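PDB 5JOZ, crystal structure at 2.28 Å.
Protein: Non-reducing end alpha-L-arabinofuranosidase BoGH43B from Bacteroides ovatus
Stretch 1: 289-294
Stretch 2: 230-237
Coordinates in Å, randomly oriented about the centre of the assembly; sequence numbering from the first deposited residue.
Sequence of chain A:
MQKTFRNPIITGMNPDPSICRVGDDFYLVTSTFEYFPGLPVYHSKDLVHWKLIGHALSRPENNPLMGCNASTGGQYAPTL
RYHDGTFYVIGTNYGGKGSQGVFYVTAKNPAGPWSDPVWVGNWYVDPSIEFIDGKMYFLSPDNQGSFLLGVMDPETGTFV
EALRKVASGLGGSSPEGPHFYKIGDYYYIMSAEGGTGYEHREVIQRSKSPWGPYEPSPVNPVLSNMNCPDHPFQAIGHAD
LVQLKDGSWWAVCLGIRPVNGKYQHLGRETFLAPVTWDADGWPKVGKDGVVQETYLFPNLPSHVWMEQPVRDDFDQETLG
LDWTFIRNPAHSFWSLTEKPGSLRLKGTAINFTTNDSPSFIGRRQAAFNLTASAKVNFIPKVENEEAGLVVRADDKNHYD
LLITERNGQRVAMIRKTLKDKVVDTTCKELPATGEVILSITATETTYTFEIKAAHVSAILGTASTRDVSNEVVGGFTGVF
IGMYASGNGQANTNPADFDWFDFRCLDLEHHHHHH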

# COMPACT_ATOMS: atom_id res chain seq x y z
N GLY A 289 23.73 -1.34 10.35
CA GLY A 289 22.47 -0.74 9.90
C GLY A 289 21.70 -1.54 8.87
O GLY A 289 20.69 -1.06 8.37
N VAL A 290 22.13 -2.77 8.58
CA VAL A 290 21.55 -3.56 7.49
C VAL A 290 20.36 -4.37 7.98
O VAL A 290 20.48 -5.15 8.93
CB VAL A 290 22.60 -4.52 6.85
CG1 VAL A 290 21.96 -5.40 5.77
CG2 VAL A 290 23.75 -3.71 6.25
N VAL A 291 19.22 -4.18 7.32
CA VAL A 291 17.99 -4.92 7.64
C VAL A 291 18.12 -6.31 7.00
O VAL A 291 18.28 -6.43 5.79
CB VAL A 291 16.73 -4.15 7.16
CG1 VAL A 291 15.46 -5.01 7.26
CG2 VAL A 291 16.56 -2.88 7.98
N GLN A 292 18.07 -7.34 7.85
CA GLN A 292 18.41 -8.73 7.49
C GLN A 292 17.16 -9.54 7.14
O GLN A 292 16.04 -9.14 7.47
CB GLN A 292 19.16 -9.43 8.65
CG GLN A 292 20.46 -8.77 9.13
CD GLN A 292 21.59 -8.75 8.09
OE1 GLN A 292 22.42 -7.83 8.10
NE2 GLN A 292 21.63 -9.74 7.21
N GLU A 293 17.39 -10.70 6.53
CA GLU A 293 16.33 -11.59 6.06
C GLU A 293 15.56 -12.22 7.19
O GLU A 293 14.34 -12.33 7.12
CB GLU A 293 16.90 -12.70 5.16
N THR A 294 16.28 -12.66 8.23
CA THR A 294 15.64 -13.25 9.40
C THR A 294 16.24 -12.65 10.67
O THR A 294 17.33 -12.08 10.65
CB THR A 294 15.75 -14.80 9.42
OG1 THR A 294 17.07 -15.20 9.80
CG2 THR A 294 15.46 -15.42 8.06
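Stretch 2, residues 230-237: DHPFQAIG

Stretch 2 packs on stretch 1 through His 231, Phe 233 and Ile 236, whose CA-to-CB bonds all point toward it. Stretch 1 has no regular helix or strand from Gly 289 to Glu 293. Most of stretch 2 is loop or turn. The chain turns a corner at Ala 235 (phi 48°, psi 43°), and Ile 236 and Gly 237 lie in a strand that continues later in the chain. The backbones stay well apart: the nearest CA atoms, of Val 291 and Ile 236, are 7.5 Å apart. His 231 meets Val 290 to Glu 293, Phe 233 meets Val 291 to Glu 293, and Ile 236 meets Val 291. No hydrogen bond between the stretches is found among the modelled atoms. The contact is made by side chains of stretch 2 against side chains and backbone of stretch 1.

His 231 has chi1 t (-153°) and chi2 -91°. Its ring is held from within its own loop, because Phe 233 N donates a hydrogen bond to His 231 ND1 at 3.2 Å. CD2, CE1 and NE2 come near stretch 1. Val 290, chi1 t, lays CG1 over one face, 4.1 Å from His 231 CD2, in a CH-pi contact. His 231 CE1 comes to 3.1 Å from Val 291 O. Gln 292 points away at its CA-to-CB bond, but with chi1 and chi2 both m its chain folds back, and Gln 292 NE2 reaches the ring edge, 3.7 Å from His 231 NE2.

Phe 233 has chi1 m and chi2 -32°. This places its ring edge near two backbone carbonyls: Phe 233 CD2 is 3.7 Å from Val 291 O, and Phe 233 CE2 is 3.5 Å from Gln 292 O. Phe 233 CE2 also lies 3.6 Å from Glu 293 CA. The Glu 293 side chain is not modelled beyond CB.

Ile 236, m at chi1 and chi2, meets Val 291, chi1 t. Val 291 CG2 and Ile 236 CG2 touch at 3.7 Å in a buried apolar contact.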

# COMPACT_ATOMS: atom_id res chain seq x y z
N ASP A 230 24.77 -6.76 -2.78
CA ASP A 230 24.36 -8.16 -2.92
C ASP A 230 23.04 -8.48 -2.19
O ASP A 230 22.35 -9.43 -2.58
CB ASP A 230 25.47 -9.10 -2.42
N HIS A 231 22.67 -7.71 -1.16
CA HIS A 231 21.55 -8.05 -0.29
C HIS A 231 20.20 -8.15 -1.03
O HIS A 231 19.93 -7.31 -1.90
CB HIS A 231 21.42 -7.07 0.89
CG HIS A 231 20.79 -7.68 2.10
ND1 HIS A 231 19.43 -7.62 2.33
CD2 HIS A 231 21.30 -8.41 3.12
CE1 HIS A 231 19.14 -8.27 3.44
NE2 HIS A 231 20.26 -8.76 3.94
N PRO A 232 19.37 -9.17 -0.71
CA PRO A 232 18.06 -9.31 -1.40
C PRO A 232 17.04 -8.18 -1.12
O PRO A 232 16.13 -7.99 -1.91
CB PRO A 232 17.52 -10.66 -0.87
CG PRO A 232 18.22 -10.87 0.43
CD PRO A 232 19.60 -10.28 0.23
N PHE A 233 17.18 -7.50 0.02
CA PHE A 233 16.43 -6.25 0.32
C PHE A 233 17.21 -4.97 0.03
O PHE A 233 18.37 -4.85 0.42
CB PHE A 233 16.03 -6.19 1.79
CG PHE A 233 15.41 -7.44 2.32
CD1 PHE A 233 14.62 -8.29 1.52
CD2 PHE A 233 15.55 -7.75 3.67
CE1 PHE A 233 14.03 -9.43 2.04
CE2 PHE A 233 14.96 -8.88 4.19
CZ PHE A 233 14.21 -9.73 3.38
N GLN A 234 16.55 -4.01 -0.60
CA GLN A 234 17.17 -2.76 -1.03
C GLN A 234 16.21 -1.57 -0.78
O GLN A 234 15.06 -1.78 -0.38
CB GLN A 234 17.56 -2.89 -2.52
CG GLN A 234 18.90 -2.27 -2.93
CD GLN A 234 20.13 -2.86 -2.23
OE1 GLN A 234 20.28 -4.08 -2.08
NE2 GLN A 234 21.03 -1.98 -1.82
N ALA A 235 16.71 -0.35 -0.96
CA ALA A 235 15.95 0.90 -0.71
C ALA A 235 15.23 0.92 0.64
O ALA A 235 14.07 1.34 0.74
CB ALA A 235 14.96 1.18 -1.84
N ILE A 236 15.94 0.45 1.67
CA ILE A 236 15.42 0.38 3.03
C ILE A 236 15.40 1.81 3.61
O ILE A 236 16.36 2.57 3.47
CB ILE A 236 16.27 -0.59 3.87
CG1 ILE A 236 15.96 -2.05 3.49
CG2 ILE A 236 16.08 -0.37 5.37
CD1 ILE A 236 14.65 -2.59 4.02
N GLY A 237 14.28 2.19 4.21
CA GLY A 237 14.15 3.51 4.81
C GLY A 237 12.73 3.81 5.20
O GLY A 237 11.87 2.93 5.13